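Local coordinates for fatty acid-binding protein homolog (Ascaris suum, PDB 6I8X) that binds long-chain fatty acids inside a beta-barrel and may sequester toxic fatty acids or maintain the lipid layer of the nematode eggshell, at residues Val132-Trp137 and Ser141-Tyr146; Lys49-Ala54 and Tyr122-Asp127; Met64-Thr69 and Glu87-Thr92; Thr109-Lys112 and Asp118-Thr121. One frame throughout, in Å; residues are numbered along the deposited sequence.

Contact 1 (Val132-Trp137 and Ser141-Tyr146). With VCA (vaccenic acid), chain C.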
# COMPACT_ATOMS: atom_id res chain seq x y z
N VAL A 132 -0.51 -4.86 -9.19
CA VAL A 132 -1.91 -5.13 -8.86
C VAL A 132 -2.03 -5.08 -7.33
O VAL A 132 -1.36 -5.83 -6.63
CB VAL A 132 -2.38 -6.50 -9.43
CG1 VAL A 132 -3.87 -6.71 -9.19
CG2 VAL A 132 -2.03 -6.65 -10.91
N MET A 133 -2.89 -4.19 -6.83
CA MET A 133 -3.18 -4.08 -5.42
C MET A 133 -4.52 -4.73 -5.17
O MET A 133 -5.51 -4.30 -5.74
CB MET A 133 -3.21 -2.62 -4.98
CG MET A 133 -3.29 -2.48 -3.47
SD MET A 133 -3.64 -0.77 -3.10
CE MET A 133 -3.24 -0.72 -1.41
N LYS A 134 -4.56 -5.74 -4.28
CA LYS A 134 -5.77 -6.48 -3.93
C LYS A 134 -6.17 -6.23 -2.49
O LYS A 134 -5.34 -6.19 -1.58
CB LYS A 134 -5.59 -8.00 -4.18
CG LYS A 134 -5.39 -8.37 -5.64
CD LYS A 134 -5.28 -9.88 -5.84
CE LYS A 134 -4.93 -10.29 -7.26
NZ LYS A 134 -6.06 -10.06 -8.22
N MET A 135 -7.49 -6.07 -2.28
CA MET A 135 -8.09 -5.82 -0.97
C MET A 135 -9.39 -6.59 -0.88
O MET A 135 -10.05 -6.83 -1.89
CB MET A 135 -8.39 -4.32 -0.79
CG MET A 135 -7.23 -3.44 -1.10
SD MET A 135 -7.63 -2.19 -2.29
CE MET A 135 -8.18 -0.87 -1.19
N SER A 136 -9.77 -6.94 0.36
CA SER A 136 -10.97 -7.69 0.68
C SER A 136 -11.56 -7.23 2.00
O SER A 136 -10.83 -7.10 2.99
CB SER A 136 -10.66 -9.18 0.75
OG SER A 136 -11.83 -9.93 0.53
N TRP A 137 -12.89 -6.99 2.03
CA TRP A 137 -13.61 -6.62 3.26
C TRP A 137 -14.99 -7.23 3.28
O TRP A 137 -15.74 -7.05 2.33
CB TRP A 137 -13.68 -5.09 3.42
CG TRP A 137 -14.00 -4.65 4.82
CD1 TRP A 137 -15.21 -4.20 5.28
CD2 TRP A 137 -13.11 -4.61 5.93
NE1 TRP A 137 -15.11 -3.86 6.60
CE2 TRP A 137 -13.82 -4.09 7.03
CE3 TRP A 137 -11.74 -4.93 6.11
CZ2 TRP A 137 -13.23 -3.89 8.29
CZ3 TRP A 137 -11.15 -4.71 7.35
CH2 TRP A 137 -11.89 -4.21 8.43
N SER A 141 -14.22 -8.32 -2.61
CA SER A 141 -12.86 -8.17 -3.15
C SER A 141 -12.76 -7.12 -4.26
O SER A 141 -13.72 -6.90 -4.99
CB SER A 141 -12.33 -9.51 -3.68
OG SER A 141 -12.06 -10.39 -2.61
N THR A 142 -11.57 -6.51 -4.39
CA THR A 142 -11.24 -5.49 -5.38
C THR A 142 -9.76 -5.59 -5.80
O THR A 142 -8.93 -6.01 -5.00
CB THR A 142 -11.64 -4.07 -4.88
OG1 THR A 142 -11.43 -3.15 -5.95
CG2 THR A 142 -10.84 -3.61 -3.65
N SER A 143 -9.46 -5.23 -7.06
CA SER A 143 -8.11 -5.19 -7.63
C SER A 143 -7.94 -3.81 -8.26
O SER A 143 -8.84 -3.35 -8.94
CB SER A 143 -7.93 -6.27 -8.70
OG SER A 143 -7.80 -7.51 -8.06
N ARG A 144 -6.81 -3.15 -8.01
CA ARG A 144 -6.48 -1.81 -8.52
C ARG A 144 -5.19 -2.02 -9.29
O ARG A 144 -4.25 -2.62 -8.75
CB ARG A 144 -6.27 -0.81 -7.36
CG ARG A 144 -7.46 -0.66 -6.39
CD ARG A 144 -8.29 0.58 -6.68
NE ARG A 144 -7.74 1.75 -6.02
CZ ARG A 144 -8.03 3.01 -6.31
NH1 ARG A 144 -8.90 3.29 -7.28
NH2 ARG A 144 -7.49 4.00 -5.62
N TYR A 145 -5.15 -1.53 -10.54
CA TYR A 145 -4.06 -1.70 -11.50
C TYR A 145 -3.23 -0.42 -11.67
O TYR A 145 -3.75 0.59 -12.10
CB TYR A 145 -4.61 -2.24 -12.86
CG TYR A 145 -5.33 -3.56 -12.69
CD1 TYR A 145 -6.66 -3.61 -12.29
CD2 TYR A 145 -4.66 -4.77 -12.85
CE1 TYR A 145 -7.31 -4.82 -12.06
CE2 TYR A 145 -5.30 -5.99 -12.65
CZ TYR A 145 -6.63 -6.01 -12.25
OH TYR A 145 -7.28 -7.21 -12.06
N TYR A 146 -1.93 -0.50 -11.32
CA TYR A 146 -0.94 0.60 -11.37
C TYR A 146 0.12 0.26 -12.40
O TYR A 146 0.83 -0.75 -12.28
CB TYR A 146 -0.25 0.79 -10.00
CG TYR A 146 -1.18 1.20 -8.88
CD1 TYR A 146 -1.99 0.26 -8.25
CD2 TYR A 146 -1.19 2.51 -8.41
CE1 TYR A 146 -2.85 0.64 -7.21
CE2 TYR A 146 -2.01 2.89 -7.35
CZ TYR A 146 -2.86 1.95 -6.77
OH TYR A 146 -3.69 2.30 -5.74
O2 VCA C . -3.78 3.10 -1.41
C1 VCA C . -4.54 3.64 -2.33
O1 VCA C . -4.25 3.66 -3.50
C2 VCA C . -5.82 4.24 -1.80
C3 VCA C . -6.26 5.54 -2.48
C4 VCA C . -7.32 6.28 -1.67
C5 VCA C . -7.91 7.50 -2.35
C6 VCA C . -7.15 8.78 -2.08
C7 VCA C . -7.64 9.94 -2.93
C8 VCA C . -8.88 10.67 -2.45
C9 VCA C . -8.62 11.72 -1.39
C10 VCA C . -9.91 12.34 -0.84
C11 VCA C . -9.80 12.81 0.58
C12 VCA C . -9.69 12.03 1.64
C13 VCA C . -9.66 10.52 1.64
C14 VCA C . -9.79 9.90 3.03
C15 VCA C . -9.92 8.39 3.02
C16 VCA C . -8.77 7.63 2.38
C17 VCA C . -8.90 6.12 2.47
C18 VCA C . -7.63 5.39 2.14
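V132 lies alongside the ring of Y145, both side chains leaving a non-hydrogen-bonded antiparallel pair in the same direction. V132 CG2 meets Y145 CE2 at 3.8 Å, and CG1 touches it too, so both branches of the valine touch one carbon of the ring. Beyond it K134 runs past S143; a bend at its last torsion (chi4 -71°) turns NZ to donate to S143 OG over 3.1 Å. Next, the hydroxyls of S136 and S141 share a hydrogen bond, OG to OG 3.2 Å.

The other face looks toward the fatty acid. There T142 places CG2 beside M135 SD at 3.8 Å, while its OG1 is bonded to E23 O. M133 slants across Y146, with M133 CB 4.0 Å from Y146 CE1. Y146 OH stands 2.7 Å from vaccenic acid O1. R144, folded at chi2 and chi3, brings NH2 close to C3 of the ligand, with NH1 in a salt bridge to D22. Four hydrogen bonds join the backbones, that from M133 N to R144 O being nearly straight (173°). This hairpin, of strands 130-137 and 140-148, brings R144 and Y146 to the ligand's head group, consistent with the Arg-x-Tyr pair at the carboxylate site of fatty acid-binding proteins.

Contact 2 (Lys49-Ala54 and Tyr122-Asp127). With VCA (vaccenic acid), chain C; EDO (1,2-ethanediol), chain H.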
# COMPACT_ATOMS: atom_id res chain seq x y z
N LYS A 49 2.09 5.55 -6.78
CA LYS A 49 2.80 4.85 -5.72
C LYS A 49 4.27 4.82 -6.05
O LYS A 49 4.64 4.65 -7.20
CB LYS A 49 2.25 3.43 -5.51
CG LYS A 49 0.91 3.43 -4.79
CD LYS A 49 0.41 2.01 -4.52
CE LYS A 49 -0.98 2.01 -3.94
NZ LYS A 49 -0.99 2.28 -2.50
N LYS A 50 5.11 5.04 -5.06
CA LYS A 50 6.57 5.03 -5.25
C LYS A 50 7.17 4.18 -4.20
O LYS A 50 6.84 4.33 -3.03
CB LYS A 50 7.18 6.44 -5.22
CG LYS A 50 6.77 7.32 -6.37
CD LYS A 50 7.53 8.67 -6.33
CE LYS A 50 7.25 9.50 -7.55
NZ LYS A 50 7.74 10.90 -7.39
N PHE A 51 8.01 3.24 -4.61
CA PHE A 51 8.77 2.35 -3.73
C PHE A 51 10.22 2.49 -4.13
O PHE A 51 10.55 2.40 -5.32
CB PHE A 51 8.34 0.88 -3.92
CG PHE A 51 6.97 0.52 -3.39
CD1 PHE A 51 5.83 0.67 -4.19
CD2 PHE A 51 6.82 -0.02 -2.12
CE1 PHE A 51 4.56 0.30 -3.72
CE2 PHE A 51 5.55 -0.39 -1.64
CZ PHE A 51 4.43 -0.25 -2.45
N ARG A 52 11.09 2.77 -3.17
CA ARG A 52 12.52 2.87 -3.43
C ARG A 52 13.35 2.35 -2.25
O ARG A 52 12.82 2.24 -1.14
CB ARG A 52 12.91 4.31 -3.80
CG ARG A 52 12.78 5.32 -2.66
CD ARG A 52 13.40 6.64 -3.04
NE ARG A 52 13.27 7.63 -1.97
CZ ARG A 52 12.25 8.49 -1.85
NH1 ARG A 52 11.26 8.48 -2.73
NH2 ARG A 52 12.22 9.36 -0.84
N ASN A 53 14.66 2.11 -2.49
CA ASN A 53 15.64 1.79 -1.45
C ASN A 53 15.72 3.09 -0.64
O ASN A 53 15.62 4.16 -1.23
CB ASN A 53 17.01 1.49 -2.06
CG ASN A 53 17.07 0.21 -2.84
OD1 ASN A 53 17.05 -0.87 -2.28
ND2 ASN A 53 17.10 0.29 -4.16
N ALA A 54 15.81 3.01 0.69
CA ALA A 54 15.83 4.21 1.55
C ALA A 54 16.87 5.25 1.12
O ALA A 54 18.04 4.92 0.98
CB ALA A 54 16.04 3.81 3.00
N TYR A 122 -3.39 -5.22 2.74
CA TYR A 122 -3.42 -5.01 1.27
C TYR A 122 -2.30 -5.85 0.66
O TYR A 122 -1.22 -5.94 1.22
CB TYR A 122 -3.22 -3.54 0.88
CG TYR A 122 -4.11 -2.58 1.63
CD1 TYR A 122 -5.49 -2.65 1.51
CD2 TYR A 122 -3.57 -1.64 2.50
CE1 TYR A 122 -6.33 -1.77 2.21
CE2 TYR A 122 -4.40 -0.78 3.23
CZ TYR A 122 -5.77 -0.83 3.07
OH TYR A 122 -6.58 0.04 3.76
N GLU A 123 -2.57 -6.45 -0.49
CA GLU A 123 -1.64 -7.33 -1.18
C GLU A 123 -1.22 -6.72 -2.53
O GLU A 123 -2.07 -6.24 -3.27
CB GLU A 123 -2.33 -8.68 -1.36
CG GLU A 123 -1.57 -9.73 -2.14
CD GLU A 123 -2.38 -10.98 -2.44
OE1 GLU A 123 -3.23 -11.36 -1.60
OE2 GLU A 123 -2.16 -11.57 -3.52
N TYR A 124 0.09 -6.75 -2.84
CA TYR A 124 0.60 -6.25 -4.10
C TYR A 124 1.27 -7.36 -4.86
O TYR A 124 2.05 -8.13 -4.30
CB TYR A 124 1.59 -5.10 -3.94
CG TYR A 124 1.07 -3.87 -3.25
CD1 TYR A 124 0.58 -2.80 -3.99
CD2 TYR A 124 1.20 -3.71 -1.87
CE1 TYR A 124 0.22 -1.60 -3.38
CE2 TYR A 124 0.82 -2.53 -1.24
CZ TYR A 124 0.33 -1.48 -2.00
OH TYR A 124 -0.02 -0.29 -1.40
N ARG A 125 0.99 -7.41 -6.18
CA ARG A 125 1.57 -8.41 -7.06
C ARG A 125 1.93 -7.75 -8.36
O ARG A 125 1.28 -6.81 -8.77
CB ARG A 125 0.58 -9.56 -7.31
CG ARG A 125 0.29 -10.43 -6.08
CD ARG A 125 -0.59 -11.62 -6.40
NE ARG A 125 0.12 -12.61 -7.22
CZ ARG A 125 0.83 -13.62 -6.74
NH1 ARG A 125 0.93 -13.80 -5.43
NH2 ARG A 125 1.45 -14.45 -7.56
N ARG A 126 3.00 -8.22 -8.98
CA ARG A 126 3.38 -7.72 -10.29
C ARG A 126 2.79 -8.62 -11.33
O ARG A 126 2.82 -9.83 -11.17
CB ARG A 126 4.90 -7.62 -10.46
CG ARG A 126 5.49 -6.33 -9.93
CD ARG A 126 5.07 -5.07 -10.68
NE ARG A 126 5.43 -5.06 -12.11
CZ ARG A 126 6.58 -4.61 -12.61
NH1 ARG A 126 7.54 -4.17 -11.81
NH2 ARG A 126 6.78 -4.61 -13.92
N ASP A 127 2.23 -8.03 -12.38
CA ASP A 127 1.67 -8.76 -13.50
C ASP A 127 2.01 -7.99 -14.78
O ASP A 127 1.27 -7.08 -15.18
CB ASP A 127 0.16 -8.97 -13.34
CG ASP A 127 -0.40 -9.88 -14.42
OD1 ASP A 127 0.38 -10.71 -14.95
OD2 ASP A 127 -1.59 -9.72 -14.76
O2 VCA C . -3.78 3.10 -1.41
C1 VCA C . -4.54 3.64 -2.33
O1 VCA C . -4.25 3.66 -3.50
C2 VCA C . -5.82 4.24 -1.80
C3 VCA C . -6.26 5.54 -2.48
C4 VCA C . -7.32 6.28 -1.67
C5 VCA C . -7.91 7.50 -2.35
C6 VCA C . -7.15 8.78 -2.08
C7 VCA C . -7.64 9.94 -2.93
C8 VCA C . -8.88 10.67 -2.45
C9 VCA C . -8.62 11.72 -1.39
C10 VCA C . -9.91 12.34 -0.84
C11 VCA C . -9.80 12.81 0.58
C12 VCA C . -9.69 12.03 1.64
C13 VCA C . -9.66 10.52 1.64
C14 VCA C . -9.79 9.90 3.03
C15 VCA C . -9.92 8.39 3.02
C16 VCA C . -8.77 7.63 2.38
C17 VCA C . -8.90 6.12 2.47
C18 VCA C . -7.63 5.39 2.14
C1 EDO H . -6.87 -9.31 0.70
O1 EDO H . -5.49 -9.11 0.94
C2 EDO H . -7.12 -9.67 -0.79
O2 EDO H . -6.23 -10.71 -1.18
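F51 and Y124 meet in a T-shaped stack inside the beta-barrel of the fatty acid-binding protein fold, joining strands 47-53 and 119-127, which are not neighbours in the sheet. The backbones stay well apart, K49 CA and Y124 CA lying 11.4 Å from each other, and the side chains alone bridge the interior. In the aromatic pair the edge of F51, led by CZ, points at one face of Y124, off centre toward the rim. The ring planes stand at 82° and the centroids are 5.7 Å apart.

Polar contact centres on K49. Its NZ donates to Y124 OH at 3.0 Å and to vaccenic acid O2 at 3.1 Å, while N66 OD1 is a third partner. Three acceptors thus match the three N-H bonds of an ammonium group. Y124 OH is also bonded to E108 OE1, a second-shell link that should steady the hydroxyl facing the lysine.

Apolar contact adds to this. The lysine chain stays extended until a bend at chi4 (-81°), which swings NZ toward the ligand; before that bend its methylenes slant past the tyrosine, K49 CE in the ring plane at the edge and K49 CD 3.8 Å from Y124 CE1.

Contact 3 (Met64-Thr69 and Glu87-Thr92). With VCA (vaccenic acid), chain C.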
# COMPACT_ATOMS: atom_id res chain seq x y z
N MET A 64 8.43 4.55 0.85
CA MET A 64 7.26 4.43 -0.00
C MET A 64 6.40 5.68 0.14
O MET A 64 6.28 6.26 1.22
CB MET A 64 6.48 3.09 0.14
CG MET A 64 5.25 3.14 1.02
SD MET A 64 3.68 3.68 0.25
CE MET A 64 3.09 2.20 -0.41
N GLU A 65 5.84 6.11 -0.97
CA GLU A 65 4.98 7.28 -1.03
C GLU A 65 3.69 6.91 -1.71
O GLU A 65 3.69 6.16 -2.68
CB GLU A 65 5.66 8.40 -1.85
CG GLU A 65 6.97 8.90 -1.24
CD GLU A 65 7.62 10.07 -1.95
OE1 GLU A 65 8.13 9.88 -3.08
OE2 GLU A 65 7.67 11.16 -1.35
N ASN A 66 2.61 7.48 -1.23
CA ASN A 66 1.30 7.42 -1.86
C ASN A 66 1.01 8.87 -2.19
O ASN A 66 0.82 9.66 -1.27
CB ASN A 66 0.23 6.92 -0.90
CG ASN A 66 0.03 5.45 -0.93
OD1 ASN A 66 -0.18 4.87 -1.98
ND2 ASN A 66 0.04 4.84 0.23
N LEU A 67 1.07 9.22 -3.47
CA LEU A 67 0.80 10.57 -3.96
C LEU A 67 -0.57 10.58 -4.61
O LEU A 67 -0.80 9.84 -5.57
CB LEU A 67 1.90 11.04 -4.96
CG LEU A 67 3.37 10.91 -4.48
CD1 LEU A 67 4.34 11.38 -5.56
CD2 LEU A 67 3.62 11.68 -3.14
N THR A 68 -1.52 11.31 -4.03
CA THR A 68 -2.89 11.37 -4.58
C THR A 68 -3.26 12.81 -4.89
O THR A 68 -2.46 13.70 -4.62
CB THR A 68 -3.94 10.61 -3.71
OG1 THR A 68 -4.49 11.48 -2.73
CG2 THR A 68 -3.39 9.31 -3.03
N THR A 69 -4.43 13.03 -5.48
CA THR A 69 -5.01 14.34 -5.83
C THR A 69 -5.00 15.26 -4.61
O THR A 69 -4.67 16.45 -4.75
CB THR A 69 -6.43 14.13 -6.38
OG1 THR A 69 -6.36 13.30 -7.54
CG2 THR A 69 -7.14 15.44 -6.69
N GLU A 87 1.27 8.68 9.77
CA GLU A 87 0.02 9.21 9.28
C GLU A 87 -0.34 8.49 7.97
O GLU A 87 0.52 8.32 7.09
CB GLU A 87 0.12 10.73 9.09
CG GLU A 87 -1.20 11.37 8.69
CD GLU A 87 -1.23 12.88 8.61
OE1 GLU A 87 -0.35 13.46 7.94
OE2 GLU A 87 -2.18 13.48 9.15
N ALA A 88 -1.61 8.06 7.88
CA ALA A 88 -2.14 7.39 6.70
C ALA A 88 -2.97 8.38 5.88
O ALA A 88 -3.07 9.55 6.27
CB ALA A 88 -2.95 6.17 7.11
N LEU A 89 -3.52 7.93 4.73
CA LEU A 89 -4.29 8.73 3.77
C LEU A 89 -5.60 9.32 4.32
O LEU A 89 -6.11 10.30 3.78
CB LEU A 89 -4.55 7.93 2.47
CG LEU A 89 -3.36 7.74 1.52
CD1 LEU A 89 -3.71 6.73 0.45
CD2 LEU A 89 -2.91 9.06 0.90
N ASP A 90 -6.10 8.76 5.43
CA ASP A 90 -7.30 9.22 6.10
C ASP A 90 -6.97 10.34 7.11
O ASP A 90 -7.87 10.80 7.83
CB ASP A 90 -8.02 8.03 6.77
CG ASP A 90 -7.23 7.27 7.83
OD1 ASP A 90 -6.05 7.60 8.06
OD2 ASP A 90 -7.81 6.34 8.45
N SER A 91 -5.69 10.78 7.15
CA SER A 91 -5.12 11.83 8.02
C SER A 91 -5.06 11.45 9.50
O SER A 91 -5.00 12.33 10.37
CB SER A 91 -5.82 13.18 7.83
OG SER A 91 -5.53 13.71 6.55
N THR A 92 -5.05 10.15 9.77
CA THR A 92 -4.95 9.63 11.14
C THR A 92 -3.67 8.78 11.26
O THR A 92 -3.06 8.41 10.25
CB THR A 92 -6.22 8.83 11.52
OG1 THR A 92 -6.24 7.58 10.80
CG2 THR A 92 -7.53 9.61 11.29
O2 VCA C . -3.78 3.10 -1.41
C1 VCA C . -4.54 3.64 -2.33
O1 VCA C . -4.25 3.66 -3.50
C2 VCA C . -5.82 4.24 -1.80
C3 VCA C . -6.26 5.54 -2.48
C4 VCA C . -7.32 6.28 -1.67
C5 VCA C . -7.91 7.50 -2.35
C6 VCA C . -7.15 8.78 -2.08
C7 VCA C . -7.64 9.94 -2.93
C8 VCA C . -8.88 10.67 -2.45
C9 VCA C . -8.62 11.72 -1.39
C10 VCA C . -9.91 12.34 -0.84
C11 VCA C . -9.80 12.81 0.58
C12 VCA C . -9.69 12.03 1.64
C13 VCA C . -9.66 10.52 1.64
C14 VCA C . -9.79 9.90 3.03
C15 VCA C . -9.92 8.39 3.02
C16 VCA C . -8.77 7.63 2.38
C17 VCA C . -8.90 6.12 2.47
C18 VCA C . -7.63 5.39 2.14
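L89 reaches across to strand 62-68 with both branches of its fork. L89 CD2 meets T68 CG2 tip to tip at 4.0 Å, whereas CD1 comes up to N66 CB at 4.2 Å, the leucine and asparagine side chains crossing at about a right angle. No hydrogen bond links the two segments, and the join is purely one of apolar contact. The bound lipid belongs to the same shell: L89 CD1 lies 4.0 Å from C2 of vaccenic acid, and T68 OG1 packs on C7 at 3.5 Å.

In the fatty acid-binding protein fold the turn that carries L89, between strands 84-87 and 93-100, corresponds to part of the portal region, where ligands are thought to enter the barrel.

A second shell sets these groups in place. T68 holds its hydroxyl between backbone N and carbonyl carbon (chi1 89°), with OG1 bonded to K71 O. L89 itself sits in a type I beta turn from A88 to S91. Next to it D90 forms an Asx turn: D90 OD1 takes T92 OG1 at 2.7 Å and T92 N at 3.2 Å, both from the same face of the carboxylate, while OD2 is bonded to H94 NE2.

Contact 4 (Thr109-Lys112 and Asp118-Thr121). With EDO (1,2-ethanediol), chain H.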
# COMPACT_ATOMS: atom_id res chain seq x y z
N THR A 109 -0.03 -4.02 6.05
CA THR A 109 -1.03 -4.13 7.08
C THR A 109 -1.13 -2.82 7.85
O THR A 109 -0.12 -2.26 8.26
CB THR A 109 -0.72 -5.35 7.96
OG1 THR A 109 -0.50 -6.48 7.10
CG2 THR A 109 -1.84 -5.67 8.98
N HIS A 110 -2.37 -2.34 8.01
CA HIS A 110 -2.70 -1.13 8.76
C HIS A 110 -3.55 -1.49 9.95
O HIS A 110 -4.48 -2.29 9.84
CB HIS A 110 -3.46 -0.11 7.90
CG HIS A 110 -2.65 0.49 6.79
ND1 HIS A 110 -2.53 1.86 6.65
CD2 HIS A 110 -1.98 -0.11 5.78
CE1 HIS A 110 -1.78 2.05 5.58
NE2 HIS A 110 -1.41 0.90 5.03
N ILE A 111 -3.19 -0.92 11.10
CA ILE A 111 -3.96 -1.03 12.33
C ILE A 111 -4.23 0.42 12.73
O ILE A 111 -3.29 1.19 12.85
CB ILE A 111 -3.26 -1.83 13.47
CG1 ILE A 111 -2.85 -3.26 13.03
CG2 ILE A 111 -4.16 -1.87 14.70
CD1 ILE A 111 -1.93 -4.03 14.06
N LYS A 112 -5.50 0.79 12.93
CA LYS A 112 -5.81 2.15 13.38
C LYS A 112 -5.38 2.31 14.85
O LYS A 112 -5.60 1.41 15.65
CB LYS A 112 -7.29 2.49 13.16
CG LYS A 112 -7.58 2.89 11.74
CD LYS A 112 -9.05 3.00 11.43
CE LYS A 112 -9.27 3.23 9.96
NZ LYS A 112 -10.70 3.10 9.57
N ASP A 118 -9.68 -2.25 14.15
CA ASP A 118 -9.67 -2.03 12.71
C ASP A 118 -8.29 -2.42 12.11
O ASP A 118 -7.35 -1.61 12.09
CB ASP A 118 -10.05 -0.58 12.39
CG ASP A 118 -10.60 -0.39 10.98
OD1 ASP A 118 -10.34 -1.26 10.12
OD2 ASP A 118 -11.28 0.63 10.74
N VAL A 119 -8.18 -3.69 11.67
CA VAL A 119 -6.98 -4.31 11.09
C VAL A 119 -7.29 -4.70 9.64
O VAL A 119 -8.25 -5.43 9.40
CB VAL A 119 -6.49 -5.54 11.90
CG1 VAL A 119 -5.30 -6.22 11.23
CG2 VAL A 119 -6.15 -5.16 13.34
N GLU A 120 -6.45 -4.23 8.70
CA GLU A 120 -6.62 -4.55 7.29
C GLU A 120 -5.29 -4.73 6.55
O GLU A 120 -4.40 -3.88 6.67
CB GLU A 120 -7.51 -3.51 6.59
CG GLU A 120 -7.64 -3.80 5.11
CD GLU A 120 -8.79 -3.15 4.37
OE1 GLU A 120 -9.04 -1.95 4.59
OE2 GLU A 120 -9.37 -3.83 3.49
N THR A 121 -5.19 -5.81 5.76
CA THR A 121 -4.04 -6.13 4.92
C THR A 121 -4.32 -5.92 3.42
O THR A 121 -5.34 -6.39 2.90
CB THR A 121 -3.54 -7.56 5.23
OG1 THR A 121 -3.28 -7.66 6.64
CG2 THR A 121 -2.26 -7.92 4.45
C1 EDO H . -6.87 -9.31 0.70
O1 EDO H . -5.49 -9.11 0.94
C2 EDO H . -7.12 -9.67 -0.79
O2 EDO H . -6.23 -10.71 -1.18
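K112 and D118 pair as a salt bridge at the turn end of a beta hairpin, NZ to OD2 being 2.8 Å. The lysine chain is extended beyond CG and passes slantwise along the aspartate, whose OD2 it meets from well above the carboxylate plane (46° out of it). The other carboxylate oxygen, OD1, is engaged by R32 NH2, which gives both oxygens of D118 a cationic partner.

Main-chain groups are matched in antiparallel fashion. H110 N donates to E120 O at 2.9 Å with an almost linear N-H...O angle of 173°, and E120 N returns the bond to H110 O at 3.0 Å. One step nearer the turn, K112 N donates to D118 O at 3.1 Å. The carbonyls of E120, H110 and D118 also receive CA-H contacts from T109, V119 and I111.

At the far end the hydroxyls of T109 and T121 share a hydrogen bond, OG1 to OG1 3.1 Å, on the face where I111 CG1 packs on V119 CG2 at 3.8 Å. On the reverse face the polar groups find partners elsewhere. H110 NE2 is bonded to E108 OE2 and its ND1 to H94 ND1, while E120 uses OE1 for R32 NE and OE2 for Y28 OH.

The hairpin joins strands 105-112 and 119-127 of the barrel. Strand 93-100 flanks it through backbone bonds between T109 and T97 and between I111 and K95; beyond strand 119-127, W137 of strand 130-137 packs on D118 and E120, with Y28 of helix 25-31 close by.

Four contacts show how one antiparallel sheet rolls up round a lipid. Contacts 1 and 4 join sheet neighbours as hairpins, whereas contacts 2 and 3 link parts that are not adjacent in it. Along the chain, contacts 3 and 4 follow in series, both nested in the loop that contact 2 closes, and contact 1 comes last. Centres lie about 13 Å (contacts 1 and 2) to 18 Å (contacts 2 and 4) apart. Strand 119-127 serves both contacts 2 and 4 and pairs with strand 130-137 of contact 1. Contacts 1, 2 and 3 all touch vaccenic acid, so residues remote in sequence build one pocket, while contact 4 lies nearer the surface.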